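Local coordinates for VP4 CORE protein (Bluetongue virus, PDB 2JHP) that caps the viral messenger RNA as a multifunctional enzyme of the inner core, carrying out the successive capping reactions in one chain, at residues A[175-187]-A[201-213]. Numbering follows the deposited sequence.
Sequences TDEKLVSMLDYIV and LRTLMQFKKRSPG. With GUN (guanine), chain D; SAH (S-adenosyl-L-homocysteine), chain C.
The axes of helices 178-186 and 202-210 cross at -55°, 8.9 Å apart at their closest, and V180 and T203 have the nearest CA atoms, 5.6 Å apart. F207 is inserted against the first helix: with CG anti to its backbone N (chi1 -171°), its ring is laid against L183, whose CB makes a CH-pi contact over one face, 4.0 Å from the centroid. V187 closes on CZ, while D184 OD1 lies at the ring edge, 3.4 Å from F207 CE1; the other carboxylate oxygen of D184 is paired with K383. These helices flank strand 192-196 in sequence, within a domain whose seven-stranded sheet has the 3-2-1-4-5-7-6 order of class I methyltransferases, with strand 335-341 antiparallel. At one end of the contact T203 OG1 donates to the SAH carboxylate O (3.0 Å), beside L179 CD1; at the other, the D184 carbonyl accepts from N2 and N1 of guanine. On the outer side, R202 grips E177 in an end-on salt bridge, NH1 to OE2 (2.9 Å) and NH2 to OE1, both on syn lone pairs, with the two planes only 21° apart. In a second salt bridge R210 NE meets D176 OD2 from above the carboxylate plane at 2.8 Å; its NH1 and NH2 both hold Q206 OE1, which probably limits rotation of the guanidinium.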
ATOM      1  N   THR A 175     -12.735  -2.952 -18.596  1.00  8.48           N
ATOM      2  CA  THR A 175     -12.870  -1.790 -17.692  1.00  4.74           C
ATOM      3  C   THR A 175     -14.000  -0.876 -18.153  1.00  8.95           C
ATOM      4  O   THR A 175     -14.831  -1.277 -18.956  1.00 -8.46           O
ATOM      5  CB  THR A 175     -11.599  -0.902 -17.621  1.00  8.14           C
ATOM      6  OG1 THR A 175     -10.590  -1.387 -18.513  1.00 21.75           O
ATOM      7  CG2 THR A 175     -11.075  -0.826 -16.189  1.00 86.14           C
ATOM      8  N   ASP A 176     -14.002   0.363 -17.671  1.00 13.23           N
ATOM      9  CA  ASP A 176     -14.992   1.356 -18.068  1.00 17.37           C
ATOM     10  C   ASP A 176     -14.936   1.670 -19.563  1.00 17.37           C
ATOM     11  O   ASP A 176     -13.933   1.397 -20.226  1.00 20.39           O
ATOM     12  CB  ASP A 176     -14.793   2.642 -17.256  1.00 14.90           C
ATOM     13  CG  ASP A 176     -15.103   2.450 -15.771  1.00 10.88           C
ATOM     14  OD1 ASP A 176     -14.153   2.377 -14.953  1.00 67.87           O
ATOM     15  OD2 ASP A 176     -16.300   2.359 -15.427  1.00 50.73           O
ATOM     16  N   GLU A 177     -16.023   2.236 -20.085  1.00 26.59           N
ATOM     17  CA  GLU A 177     -16.079   2.679 -21.475  1.00 27.45           C
ATOM     18  C   GLU A 177     -14.949   3.661 -21.798  1.00 22.72           C
ATOM     19  O   GLU A 177     -14.654   4.578 -21.023  1.00 28.43           O
ATOM     20  CB  GLU A 177     -17.450   3.285 -21.816  1.00 43.11           C
ATOM     21  CG  GLU A 177     -17.921   4.385 -20.867  1.00 77.15           C
ATOM     22  CD  GLU A 177     -19.201   5.071 -21.321  1.00 16.79           C
ATOM     23  OE1 GLU A 177     -19.186   5.746 -22.374  1.00 35.68           O
ATOM     24  OE2 GLU A 177     -20.224   4.946 -20.615  1.00 62.25           O
ATOM     25  N   LYS A 178     -14.333   3.437 -22.955  1.00 25.37           N
ATOM     26  CA  LYS A 178     -13.158   4.164 -23.443  1.00 17.09           C
ATOM     27  C   LYS A 178     -13.023   5.619 -22.987  1.00 16.77           C
ATOM     28  O   LYS A 178     -11.962   6.018 -22.482  1.00 17.47           O
ATOM     29  CB  LYS A 178     -13.116   4.050 -24.969  1.00 -5.82           C
ATOM     30  CG  LYS A 178     -12.222   4.999 -25.719  1.00 -4.31           C
ATOM     31  CD  LYS A 178     -12.624   4.969 -27.205  1.00 38.11           C
ATOM     32  CE  LYS A 178     -12.555   6.361 -27.841  1.00 15.49           C
ATOM     33  NZ  LYS A 178     -13.275   6.477 -29.142  1.00 22.69           N
ATOM     34  N   LEU A 179     -14.095   6.392 -23.140  1.00 17.44           N
ATOM     35  CA  LEU A 179     -14.047   7.836 -22.889  1.00 20.55           C
ATOM     36  C   LEU A 179     -14.091   8.284 -21.417  1.00  9.05           C
ATOM     37  O   LEU A 179     -13.579   9.362 -21.094  1.00 53.52           O
ATOM     38  CB  LEU A 179     -15.080   8.579 -23.758  1.00 13.65           C
ATOM     39  CG  LEU A 179     -14.583   8.825 -25.196  1.00  9.17           C
ATOM     40  CD1 LEU A 179     -15.720   9.168 -26.187  1.00 12.27           C
ATOM     41  CD2 LEU A 179     -13.466   9.889 -25.228  1.00 10.96           C
ATOM     42  N   VAL A 180     -14.688   7.479 -20.533  1.00 39.66           N
ATOM     43  CA  VAL A 180     -14.554   7.740 -19.090  1.00 16.14           C
ATOM     44  C   VAL A 180     -13.251   7.165 -18.533  1.00 28.21           C
ATOM     45  O   VAL A 180     -12.681   7.695 -17.578  1.00 20.85           O
ATOM     46  CB  VAL A 180     -15.824   7.353 -18.211  1.00 15.14           C
ATOM     47  CG1 VAL A 180     -16.909   6.678 -19.019  1.00 29.16           C
ATOM     48  CG2 VAL A 180     -15.444   6.531 -16.980  1.00 20.02           C
ATOM     49  N   SER A 181     -12.787   6.085 -19.149  1.00 15.26           N
ATOM     50  CA  SER A 181     -11.499   5.514 -18.829  1.00 21.33           C
ATOM     51  C   SER A 181     -10.409   6.513 -19.175  1.00 11.89           C
ATOM     52  O   SER A 181      -9.379   6.582 -18.499  1.00 13.53           O
ATOM     53  CB  SER A 181     -11.288   4.219 -19.604  1.00 13.61           C
ATOM     54  OG  SER A 181     -11.694   3.114 -18.839  1.00 14.52           O
ATOM     55  N   MET A 182     -10.643   7.287 -20.234  1.00  7.42           N
ATOM     56  CA  MET A 182      -9.686   8.313 -20.652  1.00-10.68           C
ATOM     57  C   MET A 182      -9.437   9.288 -19.496  1.00  8.17           C
ATOM     58  O   MET A 182      -8.303   9.416 -19.035  1.00 17.20           O
ATOM     59  CB  MET A 182     -10.171   9.037 -21.907  1.00 -0.76           C
ATOM     60  CG  MET A 182      -9.181   9.950 -22.523  1.00-15.33           C
ATOM     61  SD  MET A 182     -10.116  11.286 -23.228  1.00 17.44           S
ATOM     62  CE  MET A 182      -8.962  11.905 -24.408  1.00 24.68           C
ATOM     63  N   LEU A 183     -10.504   9.914 -19.004  1.00 19.28           N
ATOM     64  CA  LEU A 183     -10.434  10.768 -17.827  1.00 18.37           C
ATOM     65  C   LEU A 183      -9.842  10.043 -16.620  1.00 20.17           C
ATOM     66  O   LEU A 183      -9.093  10.641 -15.861  1.00 21.67           O
ATOM     67  CB  LEU A 183     -11.809  11.351 -17.481  1.00 11.88           C
ATOM     68  CG  LEU A 183     -12.572  12.169 -18.540  1.00 12.61           C
ATOM     69  CD1 LEU A 183     -14.004  12.360 -18.106  1.00 13.59           C
ATOM     70  CD2 LEU A 183     -11.911  13.519 -18.846  1.00 11.70           C
ATOM     71  N   ASP A 184     -10.148   8.757 -16.467  1.00 17.31           N
ATOM     72  CA  ASP A 184      -9.642   7.970 -15.339  1.00 17.03           C
ATOM     73  C   ASP A 184      -8.135   8.000 -15.132  1.00 13.26           C
ATOM     74  O   ASP A 184      -7.679   8.141 -13.994  1.00 14.41           O
ATOM     75  CB  ASP A 184     -10.076   6.517 -15.446  1.00 23.04           C
ATOM     76  CG  ASP A 184     -11.438   6.281 -14.885  1.00 21.15           C
ATOM     77  OD1 ASP A 184     -11.971   7.187 -14.214  1.00 23.46           O
ATOM     78  OD2 ASP A 184     -11.977   5.180 -15.124  1.00 24.94           O
ATOM     79  N   TYR A 185      -7.360   7.835 -16.213  1.00 -8.24           N
ATOM     80  CA  TYR A 185      -5.907   7.862 -16.090  1.00 23.99           C
ATOM     81  C   TYR A 185      -5.258   9.245 -16.261  1.00 15.97           C
ATOM     82  O   TYR A 185      -4.131   9.452 -15.829  1.00 24.84           O
ATOM     83  CB  TYR A 185      -5.273   6.832 -17.011  1.00 16.17           C
ATOM     84  CG  TYR A 185      -5.381   7.140 -18.478  1.00 13.23           C
ATOM     85  CD1 TYR A 185      -4.538   8.069 -19.082  1.00  8.84           C
ATOM     86  CD2 TYR A 185      -6.304   6.473 -19.279  1.00 36.30           C
ATOM     87  CE1 TYR A 185      -4.634   8.345 -20.437  1.00 21.71           C
ATOM     88  CE2 TYR A 185      -6.399   6.735 -20.627  1.00 13.45           C
ATOM     89  CZ  TYR A 185      -5.560   7.671 -21.203  1.00 23.24           C
ATOM     90  OH  TYR A 185      -5.646   7.930 -22.552  1.00 24.95           O
ATOM     91  N   ILE A 186      -5.937  10.183 -16.905  1.00 38.01           N
ATOM     92  CA  ILE A 186      -5.323  11.492 -17.111  1.00 11.30           C
ATOM     93  C   ILE A 186      -5.607  12.462 -15.961  1.00 45.86           C
ATOM     94  O   ILE A 186      -4.759  13.278 -15.635  1.00 12.57           O
ATOM     95  CB  ILE A 186      -5.690  12.118 -18.495  1.00 14.92           C
ATOM     96  CG1 ILE A 186      -4.690  13.212 -18.908  1.00 20.59           C
ATOM     97  CG2 ILE A 186      -7.124  12.652 -18.494  1.00 16.92           C
ATOM     98  CD1 ILE A 186      -3.282  12.730 -19.252  1.00-12.56           C
ATOM     99  N   VAL A 187      -6.790  12.377 -15.352  1.00 14.74           N
ATOM    100  CA  VAL A 187      -7.160  13.292 -14.262  1.00 10.55           C
ATOM    101  C   VAL A 187      -6.543  12.834 -12.939  1.00 16.14           C
ATOM    102  O   VAL A 187      -6.887  11.771 -12.424  1.00 20.80           O
ATOM    103  CB  VAL A 187      -8.699  13.431 -14.101  1.00 10.82           C
ATOM    104  CG1 VAL A 187      -9.052  14.373 -12.931  1.00 19.13           C
ATOM    105  CG2 VAL A 187      -9.354  13.910 -15.396  1.00  9.96           C
ATOM    106  N   LEU A 201     -21.681  15.403 -22.839  1.00 16.02           N
ATOM    107  CA  LEU A 201     -21.319  15.467 -21.414  1.00 12.14           C
ATOM    108  C   LEU A 201     -21.662  14.216 -20.589  1.00 17.87           C
ATOM    109  O   LEU A 201     -21.350  14.156 -19.393  1.00 51.53           O
ATOM    110  CB  LEU A 201     -21.830  16.767 -20.751  1.00-10.02           C
ATOM    111  CG  LEU A 201     -21.123  18.093 -21.133  1.00 -9.66           C
ATOM    112  CD1 LEU A 201     -21.710  19.253 -20.326  1.00-14.14           C
ATOM    113  CD2 LEU A 201     -19.600  18.057 -20.954  1.00 -9.82           C
ATOM    114  N   ARG A 202     -22.280  13.221 -21.229  1.00 19.37           N
ATOM    115  CA  ARG A 202     -22.605  11.950 -20.567  1.00 -7.75           C
ATOM    116  C   ARG A 202     -21.327  11.318 -20.013  1.00  7.79           C
ATOM    117  O   ARG A 202     -21.297  10.808 -18.893  1.00 19.61           O
ATOM    118  CB  ARG A 202     -23.319  10.976 -21.530  1.00-14.46           C
ATOM    119  CG  ARG A 202     -23.879   9.708 -20.852  1.00 22.66           C
ATOM    120  CD  ARG A 202     -24.343   8.655 -21.869  1.00  5.43           C
ATOM    121  NE  ARG A 202     -23.304   8.346 -22.858  1.00  2.03           N
ATOM    122  CZ  ARG A 202     -22.338   7.437 -22.699  1.00 40.16           C
ATOM    123  NH1 ARG A 202     -22.271   6.710 -21.586  1.00  9.42           N
ATOM    124  NH2 ARG A 202     -21.431   7.255 -23.660  1.00 -1.66           N
ATOM    125  N   THR A 203     -20.275  11.377 -20.820  1.00 27.68           N
ATOM    126  CA  THR A 203     -18.949  10.920 -20.432  1.00 22.20           C
ATOM    127  C   THR A 203     -18.461  11.641 -19.168  1.00 19.90           C
ATOM    128  O   THR A 203     -18.050  10.986 -18.209  1.00 19.77           O
ATOM    129  CB  THR A 203     -17.974  11.043 -21.632  1.00 23.79           C
ATOM    130  OG1 THR A 203     -18.158   9.911 -22.495  1.00 53.63           O
ATOM    131  CG2 THR A 203     -16.500  11.128 -21.191  1.00 46.90           C
ATOM    132  N   LEU A 204     -18.551  12.974 -19.150  1.00 18.46           N
ATOM    133  CA  LEU A 204     -18.129  13.741 -17.973  1.00 20.40           C
ATOM    134  C   LEU A 204     -18.985  13.415 -16.758  1.00 28.55           C
ATOM    135  O   LEU A 204     -18.490  13.367 -15.640  1.00 21.86           O
ATOM    136  CB  LEU A 204     -18.123  15.255 -18.237  1.00 10.87           C
ATOM    137  CG  LEU A 204     -17.557  16.164 -17.128  1.00 14.40           C
ATOM    138  CD1 LEU A 204     -16.101  15.840 -16.799  1.00 18.89           C
ATOM    139  CD2 LEU A 204     -17.679  17.628 -17.505  1.00 26.03           C
ATOM    140  N   MET A 205     -20.271  13.188 -16.985  1.00 19.22           N
ATOM    141  CA  MET A 205     -21.199  12.917 -15.886  1.00 20.35           C
ATOM    142  C   MET A 205     -20.985  11.532 -15.292  1.00 20.57           C
ATOM    143  O   MET A 205     -21.205  11.332 -14.102  1.00 21.07           O
ATOM    144  CB  MET A 205     -22.650  13.115 -16.333  1.00 23.05           C
ATOM    145  CG  MET A 205     -22.974  14.559 -16.727  1.00 12.90           C
ATOM    146  SD  MET A 205     -22.824  15.783 -15.393  1.00 21.04           S
ATOM    147  CE  MET A 205     -24.443  15.622 -14.618  1.00 37.06           C
ATOM    148  N   GLN A 206     -20.537  10.587 -16.115  1.00 21.81           N
ATOM    149  CA  GLN A 206     -20.179   9.267 -15.610  1.00 36.18           C
ATOM    150  C   GLN A 206     -18.905   9.306 -14.767  1.00 34.92           C
ATOM    151  O   GLN A 206     -18.764   8.538 -13.815  1.00 22.10           O
ATOM    152  CB  GLN A 206     -20.079   8.240 -16.738  1.00 60.47           C
ATOM    153  CG  GLN A 206     -21.433   7.792 -17.276  1.00 24.10           C
ATOM    154  CD  GLN A 206     -22.290   7.086 -16.233  1.00 76.69           C
ATOM    155  OE1 GLN A 206     -22.167   5.881 -16.033  1.00 13.16           O
ATOM    156  NE2 GLN A 206     -23.172   7.835 -15.577  1.00  7.60           N
ATOM    157  N   PHE A 207     -17.996  10.216 -15.107  1.00 20.89           N
ATOM    158  CA  PHE A 207     -16.805  10.448 -14.289  1.00 22.08           C
ATOM    159  C   PHE A 207     -17.203  11.006 -12.915  1.00 28.36           C
ATOM    160  O   PHE A 207     -16.737  10.516 -11.883  1.00 16.37           O
ATOM    161  CB  PHE A 207     -15.820  11.369 -15.005  1.00 20.55           C
ATOM    162  CG  PHE A 207     -14.473  11.477 -14.327  1.00 29.10           C
ATOM    163  CD1 PHE A 207     -13.555  10.429 -14.392  1.00 14.40           C
ATOM    164  CD2 PHE A 207     -14.111  12.642 -13.643  1.00 16.93           C
ATOM    165  CE1 PHE A 207     -12.310  10.532 -13.774  1.00 21.70           C
ATOM    166  CE2 PHE A 207     -12.863  12.748 -13.022  1.00 25.14           C
ATOM    167  CZ  PHE A 207     -11.967  11.694 -13.089  1.00 27.93           C
ATOM    168  N   LYS A 208     -18.083  12.005 -12.909  1.00 11.67           N
ATOM    169  CA  LYS A 208     -18.660  12.533 -11.669  1.00 10.83           C
ATOM    170  C   LYS A 208     -19.252  11.420 -10.803  1.00 26.70           C
ATOM    171  O   LYS A 208     -19.017  11.386  -9.600  1.00 22.94           O
ATOM    172  CB  LYS A 208     -19.727  13.594 -11.966  1.00 15.63           C
ATOM    173  CG  LYS A 208     -20.353  14.198 -10.713  1.00 -9.90           C
ATOM    174  CD  LYS A 208     -21.645  15.021 -10.975  1.00  9.12           C
ATOM    175  CE  LYS A 208     -22.884  14.157 -11.093  1.00 51.10           C
ATOM    176  NZ  LYS A 208     -24.083  15.001 -11.342  1.00146.83           N
ATOM    177  N   LYS A 209     -20.004  10.515 -11.428  1.00 18.24           N
ATOM    178  CA  LYS A 209     -20.690   9.426 -10.720  1.00 34.90           C
ATOM    179  C   LYS A 209     -19.716   8.369 -10.189  1.00 30.16           C
ATOM    180  O   LYS A 209     -19.813   7.956  -9.037  1.00 15.33           O
ATOM    181  CB  LYS A 209     -21.784   8.806 -11.615  1.00 28.16           C
ATOM    182  CG  LYS A 209     -22.564   7.647 -11.011  1.00 26.61           C
ATOM    183  CD  LYS A 209     -24.073   7.857 -11.211  1.00 11.82           C
ATOM    184  CE  LYS A 209     -24.654   7.104 -12.420  1.00 20.34           C
ATOM    185  NZ  LYS A 209     -25.472   5.915 -11.996  1.00 38.75           N
ATOM    186  N   ARG A 210     -18.762   7.957 -11.017  1.00 15.11           N
ATOM    187  CA  ARG A 210     -17.778   6.954 -10.597  1.00 21.98           C
ATOM    188  C   ARG A 210     -16.640   7.523  -9.732  1.00 16.21           C
ATOM    189  O   ARG A 210     -16.096   6.813  -8.894  1.00 15.94           O
ATOM    190  CB  ARG A 210     -17.198   6.229 -11.807  1.00 33.83           C
ATOM    191  CG  ARG A 210     -18.220   5.542 -12.665  1.00 47.05           C
ATOM    192  CD  ARG A 210     -17.526   4.562 -13.579  1.00 57.60           C
ATOM    193  NE  ARG A 210     -18.164   4.328 -14.883  1.00  5.45           N
ATOM    194  CZ  ARG A 210     -19.366   4.760 -15.276  1.00 56.51           C
ATOM    195  NH1 ARG A 210     -20.137   5.486 -14.475  1.00 48.31           N
ATOM    196  NH2 ARG A 210     -19.795   4.458 -16.499  1.00  7.51           N
ATOM    197  N   SER A 211     -16.282   8.787  -9.945  1.00 18.84           N
ATOM    198  CA  SER A 211     -15.198   9.417  -9.203  1.00 16.96           C
ATOM    199  C   SER A 211     -15.593  10.796  -8.654  1.00 16.37           C
ATOM    200  O   SER A 211     -15.055  11.814  -9.104  1.00 19.76           O
ATOM    201  CB  SER A 211     -13.966   9.558 -10.097  1.00 11.67           C
ATOM    202  OG  SER A 211     -13.740   8.388 -10.857  1.00 21.51           O
ATOM    203  N   PRO A 212     -16.531  10.834  -7.681  1.00 15.21           N
ATOM    204  CA  PRO A 212     -17.001  12.116  -7.124  1.00 16.42           C
ATOM    205  C   PRO A 212     -15.857  13.046  -6.716  1.00 19.84           C
ATOM    206  O   PRO A 212     -15.864  14.222  -7.080  1.00 16.28           O
ATOM    207  CB  PRO A 212     -17.811  11.702  -5.881  1.00 -7.37           C
ATOM    208  CG  PRO A 212     -18.200  10.273  -6.115  1.00-14.21           C
ATOM    209  CD  PRO A 212     -17.194   9.670  -7.062  1.00 17.54           C
ATOM    210  N   GLY A 213     -14.882  12.499  -5.988  1.00 26.04           N
ATOM    211  CA  GLY A 213     -13.780  13.266  -5.403  1.00  7.50           C
ATOM    212  C   GLY A 213     -13.000  14.110  -6.396  1.00 19.71           C
ATOM    213  O   GLY A 213     -13.067  15.349  -6.364  1.00 13.68           O
TER
HETATM  214  N9  GUN D1647      -6.426   1.757 -11.225  1.00 27.86           N
HETATM  215  C8  GUN D1647      -6.623   1.764  -9.904  1.00 88.23           C
HETATM  216  N7  GUN D1647      -7.052   2.969  -9.524  1.00 42.40           N
HETATM  217  C5  GUN D1647      -7.134   3.734 -10.607  1.00 30.15           C
HETATM  218  C6  GUN D1647      -7.520   5.058 -10.797  1.00 41.97           C
HETATM  219  O6  GUN D1647      -7.876   5.751  -9.842  1.00 30.11           O
HETATM  220  N1  GUN D1647      -7.498   5.579 -12.102  1.00 19.21           N
HETATM  221  C2  GUN D1647      -7.076   4.735 -13.158  1.00 50.09           C
HETATM  222  N2  GUN D1647      -7.037   5.201 -14.393  1.00 30.84           N
HETATM  223  N3  GUN D1647      -6.713   3.458 -12.941  1.00 19.65           N
HETATM  224  C4  GUN D1647      -6.736   2.955 -11.695  1.00 42.87           C
HETATM  225  N   SAH C1646     -15.926  13.806 -25.949  1.00 23.02           N
HETATM  226  CA  SAH C1646     -17.214  13.302 -26.524  1.00 30.27           C
HETATM  227  CB  SAH C1646     -17.016  12.602 -27.872  1.00  5.58           C
HETATM  228  CG  SAH C1646     -16.456  13.512 -28.961  1.00 23.71           C
HETATM  229  SD  SAH C1646     -17.691  13.845 -30.235  1.00 38.74           S
HETATM  230  C   SAH C1646     -17.918  12.383 -25.531  1.00 31.49           C
HETATM  231  O   SAH C1646     -17.284  11.776 -24.666  1.00 32.51           O
HETATM  232  OXT SAH C1646     -19.140  12.239 -25.568  1.00 49.20           O
HETATM  233  C5' SAH C1646     -16.704  15.118 -31.046  1.00 20.83           C
HETATM  234  C4' SAH C1646     -17.335  16.476 -30.793  1.00 31.39           C
HETATM  235  O4' SAH C1646     -16.459  17.508 -31.166  1.00 26.03           O
HETATM  236  C3' SAH C1646     -18.608  16.706 -31.588  1.00 27.59           C
HETATM  237  O3' SAH C1646     -19.687  16.610 -30.695  1.00 22.62           O
HETATM  238  C2' SAH C1646     -18.476  18.109 -32.160  1.00  5.55           C
HETATM  239  O2' SAH C1646     -19.574  18.913 -31.803  1.00 49.50           O
HETATM  240  C1' SAH C1646     -17.242  18.641 -31.466  1.00 29.06           C
HETATM  241  N9  SAH C1646     -16.415  19.592 -32.224  1.00 46.31           N
HETATM  242  C8  SAH C1646     -16.108  19.593 -33.559  1.00 24.84           C
HETATM  243  N7  SAH C1646     -15.285  20.640 -33.801  1.00 57.23           N
HETATM  244  C5  SAH C1646     -15.055  21.294 -32.642  1.00 42.35           C
HETATM  245  C6  SAH C1646     -14.298  22.415 -32.318  1.00 54.30           C
HETATM  246  N6  SAH C1646     -13.616  23.059 -33.260  1.00 26.20           N
HETATM  247  N1  SAH C1646     -14.262  22.860 -31.008  1.00 19.24           N
HETATM  248  C2  SAH C1646     -14.969  22.197 -30.030  1.00 11.89           C
HETATM  249  N3  SAH C1646     -15.714  21.081 -30.361  1.00 44.99           N
HETATM  250  C4  SAH C1646     -15.758  20.641 -31.643  1.00 22.67           C